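Local coordinates for putative polyphosphate kinase 2 family protein (Arthrobacter aurescens, PDB 3RHF) that probably acts as a polyphosphate kinase of the PPK2 family, transferring phosphate between polyphosphate and nucleotides, at residues K74-K88 with L174-I188. Numbering follows the deposited sequence.
Sequences KRLLLILQAMDTAGK and LTEQGTTIVKVMLNI. With PO4 (phosphate ion), chain I.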
ATOM      1  N   LYS A  74      -2.010 -21.155   0.024  1.00 30.63           N
ATOM      2  CA  LYS A  74      -2.137 -20.488   1.296  1.00 30.42           C
ATOM      3  C   LYS A  74      -2.162 -18.986   1.139  1.00 29.11           C
ATOM      4  O   LYS A  74      -1.591 -18.444   0.226  1.00 28.11           O
ATOM      5  CB  LYS A  74      -1.033 -20.909   2.240  1.00 32.61           C
ATOM      6  CG  LYS A  74      -1.098 -22.377   2.704  1.00 36.46           C
ATOM      7  CD  LYS A  74       0.061 -22.635   3.676  1.00 43.00           C
ATOM      8  CE  LYS A  74       0.638 -24.099   3.674  1.00 47.90           C
ATOM      9  NZ  LYS A  74       2.058 -24.189   3.135  1.00 50.49           N
ATOM     10  N   ARG A  75      -2.864 -18.315   2.045  1.00 29.32           N
ATOM     11  CA  ARG A  75      -2.991 -16.872   2.031  1.00 28.91           C
ATOM     12  C   ARG A  75      -3.344 -16.437   3.440  1.00 28.54           C
ATOM     13  O   ARG A  75      -3.513 -17.267   4.306  1.00 28.94           O
ATOM     14  CB  ARG A  75      -4.094 -16.468   1.079  1.00 29.13           C
ATOM     15  CG  ARG A  75      -5.449 -17.015   1.487  1.00 32.93           C
ATOM     16  CD  ARG A  75      -6.371 -17.124   0.295  1.00 36.88           C
ATOM     17  NE  ARG A  75      -6.202 -18.414  -0.334  1.00 40.62           N
ATOM     18  CZ  ARG A  75      -6.745 -18.779  -1.476  1.00 42.91           C
ATOM     19  NH1 ARG A  75      -6.516 -19.993  -1.919  1.00 44.18           N
ATOM     20  NH2 ARG A  75      -7.501 -17.947  -2.177  1.00 46.16           N
ATOM     21  N   LEU A  76      -3.467 -15.143   3.659  1.00 26.03           N
ATOM     22  CA  LEU A  76      -3.674 -14.634   4.979  1.00 25.22           C
ATOM     23  C   LEU A  76      -4.631 -13.467   4.968  1.00 23.40           C
ATOM     24  O   LEU A  76      -4.687 -12.711   4.032  1.00 22.51           O
ATOM     25  CB  LEU A  76      -2.309 -14.235   5.583  1.00 26.40           C
ATOM     26  CG  LEU A  76      -2.268 -14.064   7.119  1.00 28.30           C
ATOM     27  CD1 LEU A  76      -1.077 -14.694   7.756  1.00 32.99           C
ATOM     28  CD2 LEU A  76      -2.289 -12.639   7.471  1.00 31.86           C
ATOM     29  N   LEU A  77      -5.389 -13.327   6.043  1.00 23.47           N
ATOM     30  CA  LEU A  77      -6.417 -12.287   6.181  1.00 22.69           C
ATOM     31  C   LEU A  77      -6.359 -11.735   7.607  1.00 23.15           C
ATOM     32  O   LEU A  77      -6.668 -12.448   8.587  1.00 22.46           O
ATOM     33  CB  LEU A  77      -7.827 -12.841   5.879  1.00 22.15           C
ATOM     34  CG  LEU A  77      -9.028 -11.850   5.976  1.00 21.84           C
ATOM     35  CD1 LEU A  77      -8.854 -10.619   5.052  1.00 20.45           C
ATOM     36  CD2 LEU A  77     -10.415 -12.460   5.759  1.00 20.51           C
ATOM     37  N   LEU A  78      -5.938 -10.463   7.686  1.00 22.67           N
ATOM     38  CA  LEU A  78      -5.930  -9.694   8.884  1.00 21.77           C
ATOM     39  C   LEU A  78      -7.209  -8.893   8.950  1.00 22.75           C
ATOM     40  O   LEU A  78      -7.485  -8.088   8.036  1.00 23.12           O
ATOM     41  CB  LEU A  78      -4.747  -8.760   8.867  1.00 21.76           C
ATOM     42  CG  LEU A  78      -4.528  -7.808  10.055  1.00 24.28           C
ATOM     43  CD1 LEU A  78      -4.198  -8.582  11.365  1.00 25.51           C
ATOM     44  CD2 LEU A  78      -3.416  -6.833   9.732  1.00 23.68           C
ATOM     45  N   ILE A  79      -7.987  -9.122  10.023  1.00 22.60           N
ATOM     46  CA  ILE A  79      -9.181  -8.356  10.336  1.00 22.43           C
ATOM     47  C   ILE A  79      -8.942  -7.466  11.541  1.00 23.15           C
ATOM     48  O   ILE A  79      -8.704  -7.966  12.655  1.00 22.83           O
ATOM     49  CB  ILE A  79     -10.458  -9.265  10.664  1.00 22.28           C
ATOM     50  CG1 ILE A  79     -10.807 -10.172   9.474  1.00 23.72           C
ATOM     51  CG2 ILE A  79     -11.636  -8.404  10.957  1.00 20.77           C
ATOM     52  CD1 ILE A  79     -11.883 -11.194   9.699  1.00 22.38           C
ATOM     53  N   LEU A  80      -9.086  -6.159  11.319  1.00 23.94           N
ATOM     54  CA  LEU A  80      -9.071  -5.176  12.405  1.00 25.50           C
ATOM     55  C   LEU A  80     -10.428  -4.569  12.731  1.00 26.15           C
ATOM     56  O   LEU A  80     -11.085  -4.039  11.853  1.00 26.70           O
ATOM     57  CB  LEU A  80      -8.147  -4.058  12.094  1.00 24.34           C
ATOM     58  CG  LEU A  80      -6.730  -4.555  12.008  1.00 27.05           C
ATOM     59  CD1 LEU A  80      -5.954  -3.542  11.147  1.00 29.80           C
ATOM     60  CD2 LEU A  80      -6.133  -4.720  13.394  1.00 27.57           C
ATOM     61  N   GLN A  81     -10.823  -4.644  13.998  1.00 28.09           N
ATOM     62  CA  GLN A  81     -11.957  -3.854  14.515  1.00 29.47           C
ATOM     63  C   GLN A  81     -11.496  -3.034  15.688  1.00 30.48           C
ATOM     64  O   GLN A  81     -10.637  -3.487  16.478  1.00 31.82           O
ATOM     65  CB  GLN A  81     -13.069  -4.775  14.992  1.00 30.58           C
ATOM     66  CG  GLN A  81     -13.722  -5.629  13.895  1.00 30.08           C
ATOM     67  CD  GLN A  81     -14.701  -4.859  13.094  1.00 30.50           C
ATOM     68  OE1 GLN A  81     -14.989  -5.204  11.967  1.00 37.34           O
ATOM     69  NE2 GLN A  81     -15.211  -3.800  13.657  1.00 33.19           N
ATOM     70  N   ALA A  82     -12.064  -1.836  15.806  1.00 31.10           N
ATOM     71  CA  ALA A  82     -11.820  -0.957  16.934  1.00 31.78           C
ATOM     72  C   ALA A  82     -12.717   0.269  16.881  1.00 32.86           C
ATOM     73  O   ALA A  82     -13.167   0.639  15.830  1.00 33.89           O
ATOM     74  CB  ALA A  82     -10.377  -0.522  16.976  1.00 30.72           C
HETATM   75  N   MSE A  83     -12.922   0.915  18.022  1.00 34.12           N
HETATM   76  CA  MSE A  83     -13.600   2.193  18.092  1.00 34.78           C
HETATM   77  C   MSE A  83     -12.736   3.271  17.427  1.00 34.08           C
HETATM   78  O   MSE A  83     -11.503   3.109  17.318  1.00 32.76           O
HETATM   79  CB  MSE A  83     -13.829   2.562  19.570  1.00 36.28           C
HETATM   80  CG  MSE A  83     -14.602   1.520  20.374  1.00 40.08           C
HETATM   81 SE   MSE A  83     -16.445   1.189  19.715  1.00 54.31          SE
HETATM   82  CE  MSE A  83     -17.146   3.029  19.842  1.00 46.94           C
ATOM     83  N   ASP A  84     -13.366   4.369  17.001  1.00 34.04           N
ATOM     84  CA  ASP A  84     -12.646   5.390  16.262  1.00 34.94           C
ATOM     85  C   ASP A  84     -11.620   5.974  17.176  1.00 34.68           C
ATOM     86  O   ASP A  84     -11.841   6.012  18.383  1.00 35.61           O
ATOM     87  CB  ASP A  84     -13.556   6.498  15.708  1.00 36.06           C
ATOM     88  CG  ASP A  84     -14.402   6.036  14.484  1.00 39.67           C
ATOM     89  OD1 ASP A  84     -14.002   5.107  13.736  1.00 42.57           O
ATOM     90  OD2 ASP A  84     -15.495   6.611  14.266  1.00 45.77           O
ATOM     91  N   THR A  85     -10.478   6.411  16.625  1.00 33.59           N
ATOM     92  CA  THR A  85      -9.404   6.919  17.458  1.00 32.42           C
ATOM     93  C   THR A  85      -8.466   5.800  17.930  1.00 31.82           C
ATOM     94  O   THR A  85      -7.317   6.071  18.275  1.00 32.80           O
ATOM     95  CB  THR A  85     -10.067   7.706  18.655  1.00 33.42           C
ATOM     96  OG1 THR A  85      -9.917   9.113  18.426  1.00 36.69           O
ATOM     97  CG2 THR A  85      -9.558   7.294  19.964  1.00 28.77           C
ATOM     98  N   ALA A  86      -8.918   4.545  17.943  1.00 31.00           N
ATOM     99  CA  ALA A  86      -8.108   3.430  18.525  1.00 30.73           C
ATOM    100  C   ALA A  86      -6.845   3.107  17.707  1.00 30.83           C
ATOM    101  O   ALA A  86      -5.979   2.346  18.149  1.00 30.35           O
ATOM    102  CB  ALA A  86      -8.928   2.196  18.669  1.00 30.03           C
ATOM    103  N   GLY A  87      -6.768   3.654  16.491  1.00 30.90           N
ATOM    104  CA  GLY A  87      -5.596   3.501  15.649  1.00 30.81           C
ATOM    105  C   GLY A  87      -5.603   2.389  14.611  1.00 29.84           C
ATOM    106  O   GLY A  87      -4.534   1.888  14.277  1.00 29.01           O
ATOM    107  N   LYS A  88      -6.766   2.009  14.068  1.00 29.53           N
ATOM    108  CA  LYS A  88      -6.760   0.973  12.996  1.00 28.69           C
ATOM    109  C   LYS A  88      -6.016   1.523  11.775  1.00 27.49           C
ATOM    110  O   LYS A  88      -5.167   0.851  11.174  1.00 27.38           O
ATOM    111  CB  LYS A  88      -8.147   0.589  12.496  1.00 29.03           C
ATOM    112  CG  LYS A  88      -9.123  -0.012  13.440  1.00 30.35           C
ATOM    113  CD  LYS A  88     -10.520  -0.196  12.739  1.00 31.76           C
ATOM    114  CE  LYS A  88     -11.261   1.120  12.420  1.00 32.46           C
ATOM    115  NZ  LYS A  88     -11.797   1.872  13.678  1.00 36.48           N
ATOM    116  N   LEU A 174     -13.310 -20.073   4.538  1.00 27.91           N
ATOM    117  CA  LEU A 174     -12.059 -19.431   4.128  1.00 28.25           C
ATOM    118  C   LEU A 174     -10.833 -20.199   4.595  1.00 28.33           C
ATOM    119  O   LEU A 174      -9.863 -20.347   3.862  1.00 27.81           O
ATOM    120  CB  LEU A 174     -11.948 -18.007   4.643  1.00 27.88           C
ATOM    121  CG  LEU A 174     -12.853 -16.951   4.038  1.00 28.08           C
ATOM    122  CD1 LEU A 174     -12.385 -15.627   4.661  1.00 28.46           C
ATOM    123  CD2 LEU A 174     -12.871 -16.886   2.499  1.00 24.19           C
ATOM    124  N   THR A 175     -10.904 -20.684   5.818  1.00 30.64           N
ATOM    125  CA  THR A 175      -9.822 -21.450   6.423  1.00 31.58           C
ATOM    126  C   THR A 175      -9.601 -22.759   5.667  1.00 32.58           C
ATOM    127  O   THR A 175      -8.512 -23.123   5.376  1.00 32.74           O
ATOM    128  CB  THR A 175     -10.124 -21.728   7.890  1.00 31.73           C
ATOM    129  OG1 THR A 175     -10.214 -20.490   8.582  1.00 31.42           O
ATOM    130  CG2 THR A 175      -9.019 -22.536   8.502  1.00 33.03           C
ATOM    131  N   GLU A 176     -10.667 -23.420   5.303  1.00 34.13           N
ATOM    132  CA  GLU A 176     -10.575 -24.629   4.518  1.00 35.85           C
ATOM    133  C   GLU A 176      -9.986 -24.375   3.129  1.00 34.21           C
ATOM    134  O   GLU A 176      -9.233 -25.155   2.639  1.00 32.95           O
ATOM    135  CB  GLU A 176     -11.991 -25.203   4.442  1.00 38.02           C
ATOM    136  CG  GLU A 176     -12.220 -26.291   3.461  1.00 44.44           C
ATOM    137  CD  GLU A 176     -13.594 -26.955   3.714  1.00 52.82           C
ATOM    138  OE1 GLU A 176     -13.632 -28.223   3.745  1.00 55.13           O
ATOM    139  OE2 GLU A 176     -14.601 -26.192   3.912  1.00 54.44           O
ATOM    140  N   GLN A 177     -10.320 -23.237   2.525  1.00 33.91           N
ATOM    141  CA  GLN A 177      -9.771 -22.847   1.232  1.00 32.56           C
ATOM    142  C   GLN A 177      -8.274 -22.390   1.297  1.00 31.51           C
ATOM    143  O   GLN A 177      -7.703 -21.963   0.303  1.00 30.65           O
ATOM    144  CB  GLN A 177     -10.674 -21.751   0.630  1.00 32.62           C
ATOM    145  CG  GLN A 177     -12.107 -22.221   0.214  1.00 34.16           C
ATOM    146  CD  GLN A 177     -13.191 -21.111   0.212  1.00 36.24           C
ATOM    147  OE1 GLN A 177     -12.896 -19.921   0.187  1.00 36.59           O
ATOM    148  NE2 GLN A 177     -14.464 -21.533   0.256  1.00 39.13           N
ATOM    149  N   GLY A 178      -7.631 -22.450   2.463  1.00 30.77           N
ATOM    150  CA  GLY A 178      -6.236 -21.948   2.561  1.00 30.69           C
ATOM    151  C   GLY A 178      -5.917 -20.689   3.382  1.00 29.67           C
ATOM    152  O   GLY A 178      -4.753 -20.438   3.692  1.00 29.22           O
ATOM    153  N   THR A 179      -6.944 -19.938   3.772  1.00 28.73           N
ATOM    154  CA  THR A 179      -6.771 -18.678   4.462  1.00 28.54           C
ATOM    155  C   THR A 179      -6.481 -18.862   5.919  1.00 27.32           C
ATOM    156  O   THR A 179      -7.231 -19.523   6.589  1.00 28.41           O
ATOM    157  CB  THR A 179      -8.037 -17.878   4.365  1.00 28.73           C
ATOM    158  OG1 THR A 179      -8.362 -17.724   2.978  1.00 32.60           O
ATOM    159  CG2 THR A 179      -7.857 -16.506   4.987  1.00 30.46           C
ATOM    160  N   THR A 180      -5.381 -18.314   6.410  1.00 25.91           N
ATOM    161  CA  THR A 180      -5.211 -18.154   7.848  1.00 25.44           C
ATOM    162  C   THR A 180      -5.781 -16.816   8.299  1.00 24.82           C
ATOM    163  O   THR A 180      -5.317 -15.749   7.853  1.00 23.33           O
ATOM    164  CB  THR A 180      -3.756 -18.241   8.275  1.00 25.43           C
ATOM    165  OG1 THR A 180      -3.225 -19.512   7.865  1.00 29.73           O
ATOM    166  CG2 THR A 180      -3.651 -18.118   9.813  1.00 23.93           C
ATOM    167  N   ILE A 181      -6.753 -16.857   9.216  1.00 24.84           N
ATOM    168  CA  ILE A 181      -7.465 -15.632   9.600  1.00 24.15           C
ATOM    169  C   ILE A 181      -6.951 -15.124  10.900  1.00 23.14           C
ATOM    170  O   ILE A 181      -7.090 -15.784  11.907  1.00 22.76           O
ATOM    171  CB  ILE A 181      -9.026 -15.829   9.715  1.00 25.44           C
ATOM    172  CG1 ILE A 181      -9.614 -16.196   8.350  1.00 26.70           C
ATOM    173  CG2 ILE A 181      -9.733 -14.549  10.342  1.00 22.62           C
ATOM    174  CD1 ILE A 181     -11.056 -16.778   8.423  1.00 27.17           C
ATOM    175  N   VAL A 182      -6.385 -13.926  10.876  1.00 22.52           N
ATOM    176  CA  VAL A 182      -5.919 -13.251  12.092  1.00 22.20           C
ATOM    177  C   VAL A 182      -6.858 -12.112  12.501  1.00 22.60           C
ATOM    178  O   VAL A 182      -6.848 -11.050  11.847  1.00 22.90           O
ATOM    179  CB  VAL A 182      -4.546 -12.657  11.886  1.00 21.91           C
ATOM    180  CG1 VAL A 182      -4.212 -11.772  13.035  1.00 22.71           C
ATOM    181  CG2 VAL A 182      -3.503 -13.770  11.747  1.00 20.43           C
ATOM    182  N   LYS A 183      -7.638 -12.305  13.572  1.00 22.18           N
ATOM    183  CA  LYS A 183      -8.622 -11.308  13.987  1.00 23.31           C
ATOM    184  C   LYS A 183      -8.101 -10.490  15.185  1.00 24.11           C
ATOM    185  O   LYS A 183      -7.662 -11.047  16.194  1.00 26.05           O
ATOM    186  CB  LYS A 183      -9.968 -11.957  14.339  1.00 23.62           C
ATOM    187  CG  LYS A 183     -10.558 -12.814  13.224  1.00 25.81           C
ATOM    188  CD  LYS A 183     -12.075 -13.123  13.405  1.00 31.84           C
ATOM    189  CE  LYS A 183     -12.414 -14.048  14.608  1.00 32.07           C
ATOM    190  NZ  LYS A 183     -13.489 -15.080  14.349  1.00 31.82           N
ATOM    191  N   VAL A 184      -8.125  -9.175  15.056  1.00 24.01           N
ATOM    192  CA  VAL A 184      -7.572  -8.308  16.071  1.00 25.24           C
ATOM    193  C   VAL A 184      -8.589  -7.251  16.451  1.00 26.49           C
ATOM    194  O   VAL A 184      -9.211  -6.583  15.591  1.00 25.37           O
ATOM    195  CB  VAL A 184      -6.282  -7.634  15.579  1.00 24.41           C
ATOM    196  CG1 VAL A 184      -6.030  -6.381  16.352  1.00 24.62           C
ATOM    197  CG2 VAL A 184      -5.117  -8.612  15.698  1.00 24.24           C
HETATM  198  N   MSE A 185      -8.790  -7.098  17.753  1.00 28.84           N
HETATM  199  CA  MSE A 185      -9.567  -5.946  18.250  1.00 29.44           C
HETATM  200  C   MSE A 185      -8.657  -5.041  19.036  1.00 28.94           C
HETATM  201  O   MSE A 185      -8.031  -5.449  20.010  1.00 29.00           O
HETATM  202  CB  MSE A 185     -10.741  -6.386  19.078  1.00 30.63           C
HETATM  203  CG  MSE A 185     -11.703  -5.211  19.405  1.00 36.05           C
HETATM  204 SE   MSE A 185     -11.682  -4.781  21.342  1.00 49.53          SE
HETATM  205  CE  MSE A 185     -13.142  -3.402  21.383  1.00 39.99           C
ATOM    206  N   LEU A 186      -8.559  -3.806  18.589  1.00 28.31           N
ATOM    207  CA  LEU A 186      -7.769  -2.812  19.307  1.00 28.42           C
ATOM    208  C   LEU A 186      -8.612  -2.149  20.389  1.00 29.04           C
ATOM    209  O   LEU A 186      -9.560  -1.450  20.082  1.00 30.50           O
ATOM    210  CB  LEU A 186      -7.255  -1.718  18.349  1.00 27.65           C
ATOM    211  CG  LEU A 186      -6.466  -2.175  17.153  1.00 26.06           C
ATOM    212  CD1 LEU A 186      -6.173  -0.941  16.365  1.00 27.08           C
ATOM    213  CD2 LEU A 186      -5.219  -2.912  17.610  1.00 26.09           C
ATOM    214  N   ASN A 187      -8.225  -2.327  21.642  1.00 29.71           N
ATOM    215  CA  ASN A 187      -9.045  -1.931  22.772  1.00 30.82           C
ATOM    216  C   ASN A 187      -8.433  -0.685  23.474  1.00 31.26           C
ATOM    217  O   ASN A 187      -7.321  -0.707  24.037  1.00 30.72           O
ATOM    218  CB  ASN A 187      -9.139  -3.141  23.693  1.00 31.86           C
ATOM    219  CG  ASN A 187     -10.046  -2.940  24.873  1.00 34.74           C
ATOM    220  OD1 ASN A 187     -11.189  -2.477  24.755  1.00 38.07           O
ATOM    221  ND2 ASN A 187      -9.580  -3.380  26.015  1.00 36.75           N
ATOM    222  N   ILE A 188      -9.144   0.422  23.403  1.00 31.22           N
ATOM    223  CA  ILE A 188      -8.755   1.591  24.183  1.00 31.77           C
ATOM    224  C   ILE A 188      -9.833   1.862  25.195  1.00 32.76           C
ATOM    225  O   ILE A 188     -10.995   1.463  25.006  1.00 32.91           O
ATOM    226  CB  ILE A 188      -8.483   2.838  23.324  1.00 31.27           C
ATOM    227  CG1 ILE A 188      -9.742   3.269  22.537  1.00 31.24           C
ATOM    228  CG2 ILE A 188      -7.259   2.562  22.409  1.00 28.89           C
ATOM    229  CD1 ILE A 188      -9.556   4.514  21.670  1.00 30.23           C
TER
HETATM  230  P   PO4 I 288      -9.063   4.721  13.944  1.00 44.76           P
HETATM  231  O1  PO4 I 288     -10.245   5.749  13.881  1.00 39.20           O
HETATM  232  O2  PO4 I 288      -7.888   5.500  14.704  1.00 36.28           O
HETATM  233  O3  PO4 I 288      -9.411   3.396  14.697  1.00 33.28           O
HETATM  234  O4  PO4 I 288      -8.669   4.341  12.481  1.00 40.74           O
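Leu80 runs alongside Val184, with CD2 of Leu80 3.4 Å from CG1 of Val184; next along this face, Leu78 CD1 rests 3.6 Å from Val182 CG1. With CG of Leu78 anti to the backbone N (chi1 179°) and chi2 at 66°, CD1 comes nearer the neighbouring strand. Helix 250-266 covers Leu78, Val182 and Val184 through Leu261, Ala264 and Leu260. On the other face, Ile79 CD1 spans Ile181 CG2 and the aliphatic start of Lys183, whose ammonium end runs off to a salt bridge with Glu171; Leu77 reaches Leu174 of helix 157-176, which ends in a Schellman motif at Gly178. Between these two layers, strands 75-82 and 179-187 run parallel, 20° apart, joined by a ladder in which the odd-numbered residues from Arg75 to Gln81 exchange bonds with the even-numbered ones from Gly178 to Leu186. Val184 N to Ile79 O is short, at 2.7 Å. At the end of the ladder, Leu186 and, beyond it, Ile188 back the turn that follows strand 75-82: Leu186 CD1 lies 3.8 Å from Lys88 N, and Ile188 CD1 packs on Ala86. The turn holds a phosphate ion, probably from the crystallisation liquor, bound by the backbone N atoms of Thr85, Gly87, Lys88 and Gly89. Lys88 bends back through its last two torsions, bringing NZ 3.0 Å from phosphate O3 and 2.8 Å from Ala82 O, the latter approached from above the carbonyl plane. A methionine in place of Lys88 would probably leave the anion without this positive charge and Ala82 O without its ammonium donor. A central parallel strand leading through this anion-binding turn into helix 88-98 is a P-loop of Walker A type, with Ala82 where the classical motif begins with glycine and Gly89 where it ends in Ser or Thr, as befits PPK2, a member of the P-loop NTPase clan.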